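PDB 6SJQ: flagellar pocket-related cytoskeletal protein from Trypanosoma brucei, which forms part of the flagellar pocket collar cytoskeleton, its N-terminal domain, the piece present here, being a ubiquitin fold with a long structured loop for protein binding. Local coordinates for residues A[19-24]-A[111-116]. Numbering follows the deposited sequence. Where two conformers were deposited one is given.
Sequences VNFELS and KPPSSG
Phe21 turns one face of its ring to two consecutive prolines, Pro112 and Pro113, where the tail of this ubiquitin-fold domain leaves the side of strand 17-25, outermost in the sheet. Just before the prolines, Met110 is still hydrogen-bonded through its backbone to Asn20 and Glu22; proline has no N-H to prolong such pairing, and contact passes to side chains. Phe21 CG stands beside its backbone N (chi1 -67°), on the side of the strand facing the tail, and its ring forms a flat floor there. Pro112 CA stands 4.0 Å from the ring centroid, a CH-pi contact displaced toward the CD1 side. Pro113 adds a second over the same face, its CD 3.6 Å from Phe21 CZ at the far end of the ring. Rigid, compact proline rings suit such a floor, their C-H groups close over the pi cloud.

The Pro112 ring is the bump, filling a hollow between Phe21 and Leu23: CB lies 4.1 Å from Phe21 CG, while CG comes 3.9 Å from CD2 of Leu23, whose branched, apolar end walls the ring although its CB points away. At the other end of the ring, Pro112 CD comes 3.2 Å from the backbone O of Glu22. Helix 31-49 borders the same site, Glu45 touching both Phe21 and Pro113.

On the solvent side, the long, flexible Lys111 chain bends at chi2 (-44°) and then extends to the oppositely charged Glu22, making a salt bridge from NZ to OE2; the modelled 2.4 Å is doubtfully short. The other carboxylate oxygen, Glu22 OE1, is hydrogen-bonded to Tyr86 OH.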
ATOM      1  N   VAL A  19       2.605   3.476   6.893  1.00 10.82           N
ATOM      2  CA  VAL A  19       3.666   2.592   6.427  0.60 13.73           C
ATOM      3  C   VAL A  19       3.847   2.832   4.942  1.00 15.60           C
ATOM      4  O   VAL A  19       2.929   3.275   4.254  1.00 19.84           O
ATOM      5  CB  VAL A  19       3.380   1.105   6.712  0.60 16.34           C
ATOM      6  CG1 VAL A  19       3.175   0.874   8.217  0.60 18.38           C
ATOM      7  CG2 VAL A  19       2.175   0.632   5.938  0.60 14.06           C
ATOM      8  N   ASN A  20       5.059   2.607   4.447  1.00 12.94           N
ATOM      9  CA  ASN A  20       5.340   2.814   3.029  1.00 14.26           C
ATOM     10  C   ASN A  20       6.263   1.706   2.584  1.00 12.65           C
ATOM     11  O   ASN A  20       7.373   1.574   3.117  1.00 14.54           O
ATOM     12  CB  ASN A  20       6.019   4.161   2.789  1.00 11.16           C
ATOM     13  CG  ASN A  20       6.014   4.560   1.322  1.00 11.11           C
ATOM     14  OD1 ASN A  20       5.197   4.061   0.548  1.00 12.10           O
ATOM     15  ND2 ASN A  20       6.907   5.488   0.938  1.00 15.57           N
ATOM     16  N   PHE A  21       5.806   0.904   1.617  1.00 11.16           N
ATOM     17  CA  PHE A  21       6.583  -0.216   1.091  1.00  9.96           C
ATOM     18  C   PHE A  21       7.024  -0.035  -0.358  1.00 14.91           C
ATOM     19  O   PHE A  21       6.251   0.421  -1.225  1.00 12.88           O
ATOM     20  CB  PHE A  21       5.769  -1.518   1.194  1.00 12.09           C
ATOM     21  CG  PHE A  21       5.520  -1.972   2.604  1.00 14.03           C
ATOM     22  CD1 PHE A  21       6.522  -1.896   3.562  1.00 10.96           C
ATOM     23  CD2 PHE A  21       4.283  -2.499   2.969  1.00 14.09           C
ATOM     24  CE1 PHE A  21       6.294  -2.327   4.857  1.00 19.49           C
ATOM     25  CE2 PHE A  21       4.042  -2.924   4.260  1.00 18.77           C
ATOM     26  CZ  PHE A  21       5.060  -2.853   5.208  1.00 23.44           C
ATOM     27  N   GLU A  22       8.275  -0.411  -0.624  1.00 11.93           N
ATOM     28  CA  GLU A  22       8.784  -0.471  -1.997  1.00 11.74           C
ATOM     29  C   GLU A  22       8.424  -1.827  -2.583  1.00 18.31           C
ATOM     30  O   GLU A  22       8.895  -2.860  -2.090  1.00 16.70           O
ATOM     31  CB  GLU A  22      10.304  -0.309  -1.954  1.00 19.42           C
ATOM     32  CG  GLU A  22      10.968  -0.119  -3.286  1.00 24.39           C
ATOM     33  CD  GLU A  22      12.465   0.048  -3.111  1.00 38.28           C
ATOM     34  OE1 GLU A  22      12.899   1.158  -2.734  1.00 41.46           O
ATOM     35  OE2 GLU A  22      13.195  -0.943  -3.312  1.00 37.57           O
ATOM     36  N   LEU A  23       7.567  -1.855  -3.606  1.00 12.52           N
ATOM     37  CA  LEU A  23       7.197  -3.117  -4.246  1.00 10.90           C
ATOM     38  C   LEU A  23       7.917  -3.185  -5.577  1.00 14.15           C
ATOM     39  O   LEU A  23       8.022  -2.175  -6.282  1.00 14.91           O
ATOM     40  CB  LEU A  23       5.676  -3.185  -4.447  1.00 15.81           C
ATOM     41  CG  LEU A  23       4.819  -3.095  -3.178  1.00 13.05           C
ATOM     42  CD1 LEU A  23       3.368  -3.405  -3.537  1.00 15.60           C
ATOM     43  CD2 LEU A  23       5.312  -4.085  -2.120  1.00 15.56           C
ATOM     44  N   SER A  24       8.457  -4.352  -5.916  1.00 14.68           N
ATOM     45  CA  SER A  24       9.234  -4.534  -7.145  0.55 14.71           C
ATOM     46  C   SER A  24       8.491  -5.441  -8.126  1.00 15.47           C
ATOM     47  O   SER A  24       7.888  -6.442  -7.722  1.00 16.35           O
ATOM     48  CB  SER A  24      10.605  -5.157  -6.836  0.55 16.52           C
ATOM     49  OG  SER A  24      11.407  -4.302  -6.039  0.55 15.04           O
ATOM     50  N   LYS A 111      11.479  -2.261   2.284  1.00 16.62           N
ATOM     51  CA  LYS A 111      11.087  -3.575   1.795  1.00 21.65           C
ATOM     52  C   LYS A 111       9.929  -4.110   2.612  1.00 18.07           C
ATOM     53  O   LYS A 111       9.922  -4.003   3.851  1.00 17.67           O
ATOM     54  CB  LYS A 111      12.263  -4.558   1.854  1.00 19.63           C
ATOM     55  CG  LYS A 111      13.392  -4.208   0.892  1.00 30.66           C
ATOM     56  CD  LYS A 111      12.818  -3.814  -0.470  1.00 37.11           C
ATOM     57  CE  LYS A 111      13.903  -3.535  -1.503  1.00 50.31           C
ATOM     58  NZ  LYS A 111      13.290  -3.264  -2.839  1.00 49.19           N
ATOM     59  N   PRO A 112       8.940  -4.705   1.924  1.00 17.48           N
ATOM     60  CA  PRO A 112       7.763  -5.281   2.569  1.00 20.29           C
ATOM     61  C   PRO A 112       8.130  -6.514   3.390  1.00 17.82           C
ATOM     62  O   PRO A 112       9.196  -7.097   3.170  1.00 21.70           O
ATOM     63  CB  PRO A 112       6.870  -5.666   1.379  1.00 24.99           C
ATOM     64  CG  PRO A 112       7.809  -5.844   0.241  1.00 23.24           C
ATOM     65  CD  PRO A 112       8.899  -4.846   0.457  1.00 21.85           C
ATOM     66  N   PRO A 113       7.258  -6.906   4.328  1.00 16.13           N
ATOM     67  CA  PRO A 113       7.510  -8.071   5.177  1.00 15.75           C
ATOM     68  C   PRO A 113       7.857  -9.303   4.348  1.00 28.22           C
ATOM     69  O   PRO A 113       7.354  -9.470   3.228  1.00 23.55           O
ATOM     70  CB  PRO A 113       6.189  -8.247   5.914  1.00 24.98           C
ATOM     71  CG  PRO A 113       5.648  -6.809   6.011  1.00 18.66           C
ATOM     72  CD  PRO A 113       5.974  -6.245   4.665  1.00 20.91           C
ATOM     73  N   SER A 114       8.715 -10.165   4.885  1.00 30.64           N
ATOM     74  CA  SER A 114       9.205 -11.305   4.117  0.51 28.20           C
ATOM     75  C   SER A 114       8.248 -12.486   4.153  1.00 29.84           C
ATOM     76  O   SER A 114       8.345 -13.388   3.326  1.00 34.91           O
ATOM     77  CB  SER A 114      10.552 -11.757   4.655  0.51 27.52           C
ATOM     78  OG  SER A 114      10.373 -12.320   5.932  0.51 18.20           O
ATOM     79  N   SER A 115       7.325 -12.482   5.109  1.00 22.99           N
ATOM     80  CA  SER A 115       6.390 -13.581   5.242  1.00 27.57           C
ATOM     81  C   SER A 115       5.213 -13.116   6.059  1.00 28.18           C
ATOM     82  O   SER A 115       5.206 -11.981   6.533  1.00 20.67           O
ATOM     83  CB  SER A 115       7.054 -14.715   6.006  1.00 33.73           C
ATOM     84  OG  SER A 115       7.053 -14.419   7.400  1.00 22.01           O
ATOM     85  N   GLY A 116       4.238 -14.009   6.244  1.00 20.40           N
ATOM     86  CA  GLY A 116       3.169 -13.817   7.213  1.00 30.99           C
ATOM     87  C   GLY A 116       3.519 -14.505   8.528  1.00 29.40           C
ATOM     88  O   GLY A 116       4.694 -14.795   8.783  1.00 31.25           O
TER